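Local coordinates for endosialidase (Enterobacteria phage phi92, PDB 4HIZ), which hydrolyses internal alpha-2,8 and alpha-2,9 linkages of polysialic acid, probably helping the phage through the capsule of its bacterial host, at residues A201-K206 / T258-G263; D286-E291 / Y309-I314; R317-L322 / D345-P350. All coordinates share one frame; numbering follows the deposited sequence.

Contact 1: residues A201-K206 / T258-G263; sequences ATIVLK and TTWHFG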
loop_
_atom_site.group_PDB
_atom_site.type_symbol
_atom_site.label_atom_id
_atom_site.label_comp_id
_atom_site.label_asym_id
_atom_site.label_seq_id
_atom_site.Cartn_x
_atom_site.Cartn_y
_atom_site.Cartn_z
ATOM N N ALA A 201 6.546 -1.827 -46.670
ATOM C CA ALA A 201 5.283 -1.091 -46.597
ATOM C C ALA A 201 5.627 0.351 -46.255
ATOM O O ALA A 201 6.395 0.602 -45.331
ATOM C CB ALA A 201 4.341 -1.698 -45.524
ATOM N N THR A 202 5.071 1.296 -46.998
ATOM C CA THR A 202 5.294 2.709 -46.715
ATOM C C THR A 202 4.129 3.244 -45.910
ATOM O O THR A 202 2.973 3.024 -46.278
ATOM C CB THR A 202 5.453 3.467 -48.043
ATOM O OG1 THR A 202 6.580 2.914 -48.726
ATOM C CG2 THR A 202 5.668 4.950 -47.789
ATOM N N ILE A 203 4.441 3.907 -44.797
ATOM C CA ILE A 203 3.437 4.410 -43.889
ATOM C C ILE A 203 3.508 5.920 -43.791
ATOM O O ILE A 203 4.532 6.478 -43.395
ATOM C CB ILE A 203 3.695 3.883 -42.474
ATOM C CG1 ILE A 203 4.087 2.385 -42.480
ATOM C CG2 ILE A 203 2.522 4.244 -41.554
ATOM C CD1 ILE A 203 3.027 1.441 -42.988
ATOM N N VAL A 204 2.408 6.578 -44.132
ATOM C CA VAL A 204 2.301 8.012 -43.927
ATOM C C VAL A 204 1.668 8.275 -42.563
ATOM O O VAL A 204 0.588 7.785 -42.231
ATOM C CB VAL A 204 1.472 8.682 -45.030
ATOM C CG1 VAL A 204 1.287 10.171 -44.717
ATOM C CG2 VAL A 204 2.160 8.498 -46.377
ATOM N N LEU A 205 2.387 9.009 -41.738
ATOM C CA LEU A 205 1.894 9.358 -40.416
ATOM C C LEU A 205 2.557 10.693 -40.061
ATOM O O LEU A 205 3.773 10.762 -39.862
ATOM C CB LEU A 205 2.290 8.250 -39.434
ATOM C CG LEU A 205 1.694 8.286 -38.046
ATOM C CD1 LEU A 205 0.205 7.927 -38.125
ATOM C CD2 LEU A 205 2.430 7.286 -37.151
ATOM N N LYS A 206 1.764 11.759 -39.991
ATOM C CA LYS A 206 2.341 13.101 -39.890
ATOM C C LYS A 206 3.146 13.310 -38.612
ATOM O O LYS A 206 2.719 12.941 -37.535
ATOM C CB LYS A 206 1.266 14.179 -40.053
ATOM C CG LYS A 206 0.703 14.250 -41.488
ATOM C CD LYS A 206 -0.010 15.576 -41.758
ATOM C CE LYS A 206 -0.751 15.579 -43.091
ATOM N NZ LYS A 206 0.153 15.648 -44.280
ATOM N N THR A 258 -9.520 3.517 -45.272
ATOM C CA THR A 258 -9.594 2.683 -44.073
ATOM C C THR A 258 -9.076 3.467 -42.871
ATOM O O THR A 258 -7.985 4.040 -42.921
ATOM C CB THR A 258 -8.748 1.412 -44.244
ATOM O OG1 THR A 258 -9.291 0.613 -45.311
ATOM C CG2 THR A 258 -8.680 0.605 -42.929
ATOM N N THR A 259 -9.862 3.460 -41.787
ATOM C CA THR A 259 -9.432 4.073 -40.536
ATOM C C THR A 259 -8.796 2.987 -39.673
ATOM O O THR A 259 -9.352 1.911 -39.528
ATOM C CB THR A 259 -10.618 4.777 -39.825
ATOM O OG1 THR A 259 -11.170 5.758 -40.718
ATOM C CG2 THR A 259 -10.134 5.502 -38.581
ATOM N N TRP A 260 -7.587 3.245 -39.174
ATOM C CA TRP A 260 -6.828 2.204 -38.475
ATOM C C TRP A 260 -6.214 2.756 -37.184
ATOM O O TRP A 260 -6.506 3.885 -36.796
ATOM C CB TRP A 260 -5.751 1.618 -39.430
ATOM C CG TRP A 260 -4.865 2.643 -40.149
ATOM C CD1 TRP A 260 -5.205 3.401 -41.253
ATOM C CD2 TRP A 260 -3.486 2.960 -39.858
ATOM N NE1 TRP A 260 -4.129 4.176 -41.653
ATOM C CE2 TRP A 260 -3.070 3.934 -40.809
ATOM C CE3 TRP A 260 -2.570 2.528 -38.877
ATOM C CZ2 TRP A 260 -1.796 4.465 -40.818
ATOM C CZ3 TRP A 260 -1.295 3.069 -38.876
ATOM C CH2 TRP A 260 -0.918 4.039 -39.838
ATOM N N HIS A 261 -5.381 1.949 -36.540
ATOM C CA HIS A 261 -4.863 2.308 -35.218
ATOM C C HIS A 261 -3.362 2.127 -35.185
ATOM O O HIS A 261 -2.844 1.113 -35.666
ATOM C CB HIS A 261 -5.461 1.381 -34.145
ATOM C CG HIS A 261 -6.950 1.445 -34.064
ATOM N ND1 HIS A 261 -7.617 2.521 -33.513
ATOM C CD2 HIS A 261 -7.904 0.591 -34.511
ATOM C CE1 HIS A 261 -8.924 2.314 -33.608
ATOM N NE2 HIS A 261 -9.126 1.146 -34.202
ATOM N N PHE A 262 -2.675 3.093 -34.592
ATOM C CA PHE A 262 -1.225 3.045 -34.461
ATOM C C PHE A 262 -0.811 3.406 -33.045
ATOM O O PHE A 262 -1.353 4.349 -32.463
ATOM C CB PHE A 262 -0.613 4.074 -35.432
ATOM C CG PHE A 262 0.896 4.147 -35.370
ATOM C CD1 PHE A 262 1.683 3.230 -36.070
ATOM C CD2 PHE A 262 1.520 5.100 -34.581
ATOM C CE1 PHE A 262 3.074 3.289 -36.007
ATOM C CE2 PHE A 262 2.927 5.154 -34.490
ATOM C CZ PHE A 262 3.693 4.252 -35.215
ATOM N N GLY A 263 0.175 2.677 -32.508
ATOM C CA GLY A 263 0.768 3.083 -31.236
ATOM C C GLY A 263 2.277 2.907 -31.296
ATOM O O GLY A 263 2.783 1.954 -31.914
#

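Contact 2: residues D286-E291 / Y309-I314; sequences DLCVTE and YHNGDI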
loop_
_atom_site.group_PDB
_atom_site.type_symbol
_atom_site.label_atom_id
_atom_site.label_comp_id
_atom_site.label_asym_id
_atom_site.label_seq_id
_atom_site.Cartn_x
_atom_site.Cartn_y
_atom_site.Cartn_z
ATOM N N ASP A 286 36.036 27.851 -20.211
ATOM C CA ASP A 286 35.228 27.950 -21.406
ATOM C C ASP A 286 34.675 26.613 -21.879
ATOM O O ASP A 286 33.832 26.577 -22.795
ATOM C CB ASP A 286 36.046 28.592 -22.544
ATOM C CG ASP A 286 36.280 30.073 -22.337
ATOM O OD1 ASP A 286 35.396 30.773 -21.828
ATOM O OD2 ASP A 286 37.349 30.563 -22.758
ATOM N N LEU A 287 35.155 25.515 -21.301
ATOM C CA LEU A 287 34.593 24.207 -21.632
ATOM C C LEU A 287 33.807 23.641 -20.473
ATOM O O LEU A 287 32.858 22.869 -20.700
ATOM C CB LEU A 287 35.704 23.218 -21.960
ATOM C CG LEU A 287 36.484 23.581 -23.209
ATOM C CD1 LEU A 287 37.606 22.561 -23.431
ATOM C CD2 LEU A 287 35.520 23.611 -24.369
ATOM N N CYS A 288 34.218 23.956 -19.249
ATOM C CA CYS A 288 33.629 23.309 -18.047
ATOM C C CYS A 288 32.092 23.392 -18.032
ATOM O O CYS A 288 31.505 24.459 -18.254
ATOM C CB CYS A 288 34.197 23.939 -16.736
ATOM S SG CYS A 288 33.713 23.036 -15.231
ATOM N N VAL A 289 31.445 22.256 -17.779
ATOM C CA VAL A 289 30.002 22.275 -17.473
ATOM C C VAL A 289 29.800 21.674 -16.098
ATOM O O VAL A 289 30.250 20.563 -15.805
ATOM C CB VAL A 289 29.183 21.501 -18.532
ATOM C CG1 VAL A 289 27.643 21.432 -18.147
ATOM C CG2 VAL A 289 29.333 22.170 -19.905
ATOM N N THR A 290 29.144 22.434 -15.242
ATOM C CA THR A 290 28.846 21.946 -13.892
ATOM C C THR A 290 27.557 21.137 -13.960
ATOM O O THR A 290 27.492 20.011 -13.459
ATOM C CB THR A 290 28.689 23.119 -12.932
ATOM O OG1 THR A 290 29.938 23.812 -12.852
ATOM C CG2 THR A 290 28.355 22.644 -11.516
ATOM N N GLU A 291 26.542 21.724 -14.577
ATOM C CA GLU A 291 25.236 21.060 -14.721
ATOM C C GLU A 291 24.579 21.485 -15.995
ATOM O O GLU A 291 24.674 22.653 -16.377
ATOM C CB GLU A 291 24.244 21.414 -13.571
ATOM C CG GLU A 291 24.597 20.807 -12.226
ATOM C CD GLU A 291 23.752 21.350 -11.076
ATOM O OE1 GLU A 291 23.198 22.450 -11.211
ATOM O OE2 GLU A 291 23.612 20.679 -10.037
ATOM N N TYR A 309 22.617 25.520 -19.112
ATOM C CA TYR A 309 23.824 24.989 -18.452
ATOM C C TYR A 309 24.570 26.097 -17.730
ATOM O O TYR A 309 24.343 27.303 -17.977
ATOM C CB TYR A 309 24.797 24.340 -19.480
ATOM C CG TYR A 309 25.712 25.358 -20.181
ATOM C CD1 TYR A 309 25.238 26.113 -21.262
ATOM C CD2 TYR A 309 27.016 25.554 -19.748
ATOM C CE1 TYR A 309 26.051 27.024 -21.924
ATOM C CE2 TYR A 309 27.838 26.493 -20.391
ATOM C CZ TYR A 309 27.340 27.216 -21.467
ATOM O OH TYR A 309 28.147 28.156 -22.110
ATOM N N HIS A 310 25.432 25.693 -16.815
ATOM C CA HIS A 310 26.382 26.664 -16.269
ATOM C C HIS A 310 27.673 25.975 -15.869
ATOM O O HIS A 310 27.737 24.735 -15.679
ATOM C CB HIS A 310 25.753 27.400 -15.052
ATOM C CG HIS A 310 25.802 26.628 -13.766
ATOM N ND1 HIS A 310 24.920 25.614 -13.465
ATOM C CD2 HIS A 310 26.628 26.739 -12.694
ATOM C CE1 HIS A 310 25.191 25.134 -12.257
ATOM N NE2 HIS A 310 26.237 25.789 -11.772
ATOM N N ASN A 311 28.710 26.805 -15.764
ATOM C CA ASN A 311 29.954 26.431 -15.132
ATOM C C ASN A 311 30.004 27.232 -13.842
ATOM O O ASN A 311 30.069 28.477 -13.888
ATOM C CB ASN A 311 31.138 26.813 -16.045
ATOM C CG ASN A 311 32.411 27.094 -15.244
ATOM O OD1 ASN A 311 32.667 26.440 -14.224
ATOM N ND2 ASN A 311 33.216 28.081 -15.703
ATOM N N GLY A 312 29.949 26.539 -12.695
ATOM C CA GLY A 312 30.112 27.191 -11.401
ATOM C C GLY A 312 31.341 26.704 -10.651
ATOM O O GLY A 312 31.475 26.954 -9.446
ATOM N N ASP A 313 32.244 26.023 -11.368
ATOM C CA ASP A 313 33.411 25.366 -10.769
ATOM C C ASP A 313 34.688 26.168 -10.980
ATOM O O ASP A 313 35.563 26.207 -10.104
ATOM C CB ASP A 313 33.623 23.961 -11.361
ATOM C CG ASP A 313 32.677 22.915 -10.761
ATOM O OD1 ASP A 313 32.904 22.513 -9.598
ATOM O OD2 ASP A 313 31.713 22.470 -11.441
ATOM N N ILE A 314 34.793 26.796 -12.148
ATOM C CA ILE A 314 36.024 27.522 -12.515
ATOM C C ILE A 314 35.695 28.995 -12.768
ATOM O O ILE A 314 34.819 29.298 -13.562
ATOM C CB ILE A 314 36.615 26.967 -13.833
ATOM C CG1 ILE A 314 36.658 25.429 -13.845
ATOM C CG2 ILE A 314 37.996 27.589 -14.116
ATOM C CD1 ILE A 314 37.527 24.792 -12.758
HETATM O O HOH W 1 22.796 24.569 -15.059
#

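Contact 3: residues R317-L322 / D345-P350; sequences RRLGIL and DNAAEP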
loop_
_atom_site.group_PDB
_atom_site.type_symbol
_atom_site.label_atom_id
_atom_site.label_comp_id
_atom_site.label_asym_id
_atom_site.label_seq_id
_atom_site.Cartn_x
_atom_site.Cartn_y
_atom_site.Cartn_z
ATOM N N ARG A 317 32.860 32.248 -14.231
ATOM C CA ARG A 317 31.674 31.425 -14.511
ATOM C C ARG A 317 31.143 31.687 -15.915
ATOM O O ARG A 317 31.335 32.779 -16.477
ATOM C CB ARG A 317 30.555 31.740 -13.517
ATOM C CG ARG A 317 30.863 31.294 -12.104
ATOM C CD ARG A 317 29.607 31.166 -11.272
ATOM N NE ARG A 317 30.017 30.795 -9.934
ATOM C CZ ARG A 317 29.231 30.240 -9.053
ATOM N NH1 ARG A 317 27.968 29.987 -9.381
ATOM N NH2 ARG A 317 29.714 29.935 -7.853
ATOM N N ARG A 318 30.459 30.690 -16.482
ATOM C CA ARG A 318 29.673 30.890 -17.702
ATOM C C ARG A 318 28.279 30.340 -17.435
ATOM O O ARG A 318 28.144 29.359 -16.707
ATOM C CB ARG A 318 30.259 30.137 -18.899
ATOM C CG ARG A 318 31.387 30.888 -19.658
ATOM C CD ARG A 318 32.668 30.788 -18.897
ATOM N NE ARG A 318 33.776 31.422 -19.649
ATOM C CZ ARG A 318 34.070 32.712 -19.577
ATOM N NH1 ARG A 318 33.342 33.496 -18.781
ATOM N NH2 ARG A 318 35.099 33.216 -20.282
ATOM N N LEU A 319 27.257 30.974 -17.993
ATOM C CA LEU A 319 25.896 30.448 -17.826
ATOM C C LEU A 319 25.171 30.750 -19.121
ATOM O O LEU A 319 25.322 31.847 -19.694
ATOM C CB LEU A 319 25.238 31.185 -16.667
ATOM C CG LEU A 319 23.819 30.695 -16.327
ATOM C CD1 LEU A 319 23.543 30.786 -14.794
ATOM C CD2 LEU A 319 22.732 31.448 -17.106
ATOM N N GLY A 320 24.370 29.803 -19.600
ATOM C CA GLY A 320 23.597 30.119 -20.791
ATOM C C GLY A 320 22.872 28.897 -21.279
ATOM O O GLY A 320 22.331 28.114 -20.470
ATOM N N ILE A 321 22.866 28.720 -22.604
ATOM C CA ILE A 321 22.147 27.599 -23.197
ATOM C C ILE A 321 23.034 26.809 -24.142
ATOM O O ILE A 321 23.988 27.340 -24.714
ATOM C CB ILE A 321 20.887 28.076 -23.946
ATOM C CG1 ILE A 321 21.243 28.888 -25.220
ATOM C CG2 ILE A 321 19.972 28.891 -22.973
ATOM C CD1 ILE A 321 20.001 29.305 -26.015
ATOM N N LEU A 322 22.715 25.533 -24.298
ATOM C CA LEU A 322 23.219 24.751 -25.418
ATOM C C LEU A 322 22.095 24.745 -26.439
ATOM O O LEU A 322 21.000 24.209 -26.176
ATOM C CB LEU A 322 23.545 23.323 -24.981
ATOM C CG LEU A 322 24.473 23.232 -23.743
ATOM C CD1 LEU A 322 24.743 21.771 -23.435
ATOM C CD2 LEU A 322 25.819 23.990 -23.958
ATOM N N ASP A 345 28.008 35.817 -12.958
ATOM C CA ASP A 345 28.776 35.712 -11.707
ATOM C C ASP A 345 27.810 35.289 -10.604
ATOM O O ASP A 345 26.657 35.716 -10.608
ATOM C CB ASP A 345 29.394 37.061 -11.306
ATOM C CG ASP A 345 30.518 37.477 -12.237
ATOM O OD1 ASP A 345 31.102 36.575 -12.872
ATOM O OD2 ASP A 345 30.843 38.690 -12.314
ATOM N N ASN A 346 28.276 34.461 -9.681
ATOM C CA ASN A 346 27.391 34.029 -8.581
ATOM C C ASN A 346 26.022 33.502 -9.041
ATOM O O ASN A 346 25.008 33.764 -8.396
ATOM C CB ASN A 346 27.155 35.199 -7.627
ATOM C CG ASN A 346 28.459 35.815 -7.131
ATOM O OD1 ASN A 346 28.744 37.020 -7.329
ATOM N ND2 ASN A 346 29.269 34.992 -6.525
ATOM N N ALA A 347 26.008 32.751 -10.133
ATOM C CA ALA A 347 24.749 32.268 -10.712
ATOM C C ALA A 347 24.873 30.819 -11.164
ATOM O O ALA A 347 25.985 30.316 -11.391
ATOM C CB ALA A 347 24.316 33.196 -11.872
ATOM N N ALA A 348 23.721 30.156 -11.313
ATOM C CA ALA A 348 23.672 28.739 -11.660
ATOM C C ALA A 348 22.292 28.419 -12.215
ATOM O O ALA A 348 21.368 29.237 -12.110
ATOM C CB ALA A 348 23.878 27.892 -10.379
ATOM N N GLU A 349 22.180 27.226 -12.807
ATOM C CA GLU A 349 20.882 26.570 -13.013
ATOM C C GLU A 349 19.817 27.436 -13.643
ATOM O O GLU A 349 18.768 27.694 -13.038
ATOM C CB GLU A 349 20.394 26.011 -11.669
ATOM C CG GLU A 349 21.259 24.835 -11.239
ATOM C CD GLU A 349 20.931 24.305 -9.844
ATOM O OE1 GLU A 349 20.017 24.845 -9.176
ATOM O OE2 GLU A 349 21.614 23.349 -9.405
ATOM N N PRO A 350 20.056 27.873 -14.880
ATOM C CA PRO A 350 19.034 28.645 -15.591
ATOM C C PRO A 350 17.773 27.826 -15.888
ATOM O O PRO A 350 17.890 26.680 -16.324
ATOM C CB PRO A 350 19.721 29.020 -16.911
ATOM C CG PRO A 350 20.759 27.907 -17.105
ATOM C CD PRO A 350 21.268 27.651 -15.698
HETATM O O HOH W 2 32.676 34.323 -12.183
#

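Contact 1: residues A201-K206 / T258-G263
Ile203, Leu205, Trp260 and Phe262 meet inside an eight-stranded antiparallel sheet that is consistent with the small beta-barrel inserted in the propeller of related phage endosialidases. Strands 200-204 and 261-264 are not neighbours in this sheet, and the contact is made mainly by side chains; the nearest CA atoms, those of Leu205 and Phe262, are 9.2 Å apart. Leu205 lays its CD2 methyl over one face of the Phe262 ring, 3.6 Å from the ring centroid and 20° off the normal, shifted toward the CD2-CE2 rim: a CH-pi contact. Phe262 reaches it with CG anti to the backbone N (chi1 179°). Ile203 CG2 packs at 3.8 Å against CH2 of Trp260, coming obliquely to the ring, while Leu205 CD1 stands farther from the same CH2, at 4.4 Å. The forked end of Leu205 can thus meet both rings, one with each methyl. The indole nitrogen is satisfied elsewhere, Trp260 NE1 donating to Gly190 O. Phe262 also packs edge-to-face with Phe218, a residue of a glycan pocket, which may connect the packed interior to that pocket. Since the groups meeting here are almost all apolar, cohesion depends on burial and shape rather than on polar bonds.

Contact 2: residues D286-E291 / Y309-I314
Thr290 and Glu291 both face His310 in a classic beta bulge, where one carbonyl receives two consecutive amides: His310 O accepts from Thr290 N at 2.7 Å and weakly from Glu291 N at 3.4 Å. Within the same bulge, His310 N donates to Glu291 O at 3.2 Å, opening the antiparallel pairing of strands 291-297 and 304-311 in a propeller blade. Thr290 OG1 works in both directions, accepting from Gly312 N at 2.7 Å and donating to Asp313 OD2 at 2.6 Å, on the anti side, tilted 35° from the carboxylate plane. A beta-branched threonine suits this place: OG1 grips the turn while CB covers one face of the His310 imidazole, toward its rim, 4.1 Å from the ring centroid. His310 ND1 shares a water with Glu291 O. The turn is also braced from within. Asn311 OD1 accepts from Asp313 N and Ile314 N, the first an Asx turn, the two together an Asx motif, and ND2 donates to Ile314 O. From the facing loop, Cys288 SG packs 4.0 Å from Ile314 CG1. With Thr290 OG1 and His310 O each engaged twice, one bond being weak, the polar contacts probably hold the turn that follows strand 304-311 in place.

Contact 3: residues R317-L322 / D345-P350
Leu319 and Pro350 point at each other tip to tip where two successive blades of the catalytic beta-propeller pack together. Strand 318-324 belongs to one four-stranded blade, and strand 347-355 begins the next. Their short segments run nearly parallel, 15° apart, but the axes approach only to 7.4 Å, so side chains fill the space between them.

Leu319 is the main wedge. Its CG is anti to the backbone N, which carries the isobutyl group across toward the other blade, and its two methyls then part. CD2 meets Pro350 CB at 3.9 Å, whereas CD1 lies over the neighbouring backbone, 3.5 Å from Ala348 N, and touches Ala347 CB at 3.9 Å. A chi2 of 146°, well off a staggered value, accompanies this fit. Ala347 meets the leucine with a single small methyl, while Ala348 offers its backbone N and turns its CB away; the compact proline ring supplies an apolar end without a long side chain. Pro350 CG also lies 3.7 Å from Gly320 O. The carbonyl of Pro350 binds His293 ND1 of the first blade, a further tie between the two.

At its Arg317 end the contact turns polar. Arg317 stretches out, extended from CG to NE, and passes alongside residues 346-347 with its guanidinium turned so that one face lies against the backbone of Asn346. Ala347 O sits at the edge, in the guanidinium plane, and receives NH1 at 2.8 Å with an N-H...O angle of 143°; seen from the carbonyl, the donor stands well above its plane. The long reach and flat, N-H-rich end of arginine suit it to both approaches. Just after the short helix 341-344, Asp345 joins through solvent: one water accepts from Arg317 N at 2.9 Å and donates to Asp345 OD1 at 2.8 Å.

Contacts 2 and 3 are neighbours, with centres 8 Å apart, and share one blade: strand 304-311 lies beside strand 318-324, with Asn311 N probably bonded to Arg318 O. Contact 2 ties the loop entering strand 291-297 to the end of strand 304-311 and its turn, through backbone and hydroxyl bonds, and is only partly buried; contact 3 is buried and joins the blade to the next, chiefly by apolar side chains with one arginine bond. Where they meet, His310 packs on Ala348, and Glu291 OE1 comes close to OE2 of Glu349, whose OE1 is salt-bridged to Arg364. Contact 1 stands apart, in a separate sheet whose buried aromatic interior lacks the polar network of contact 2.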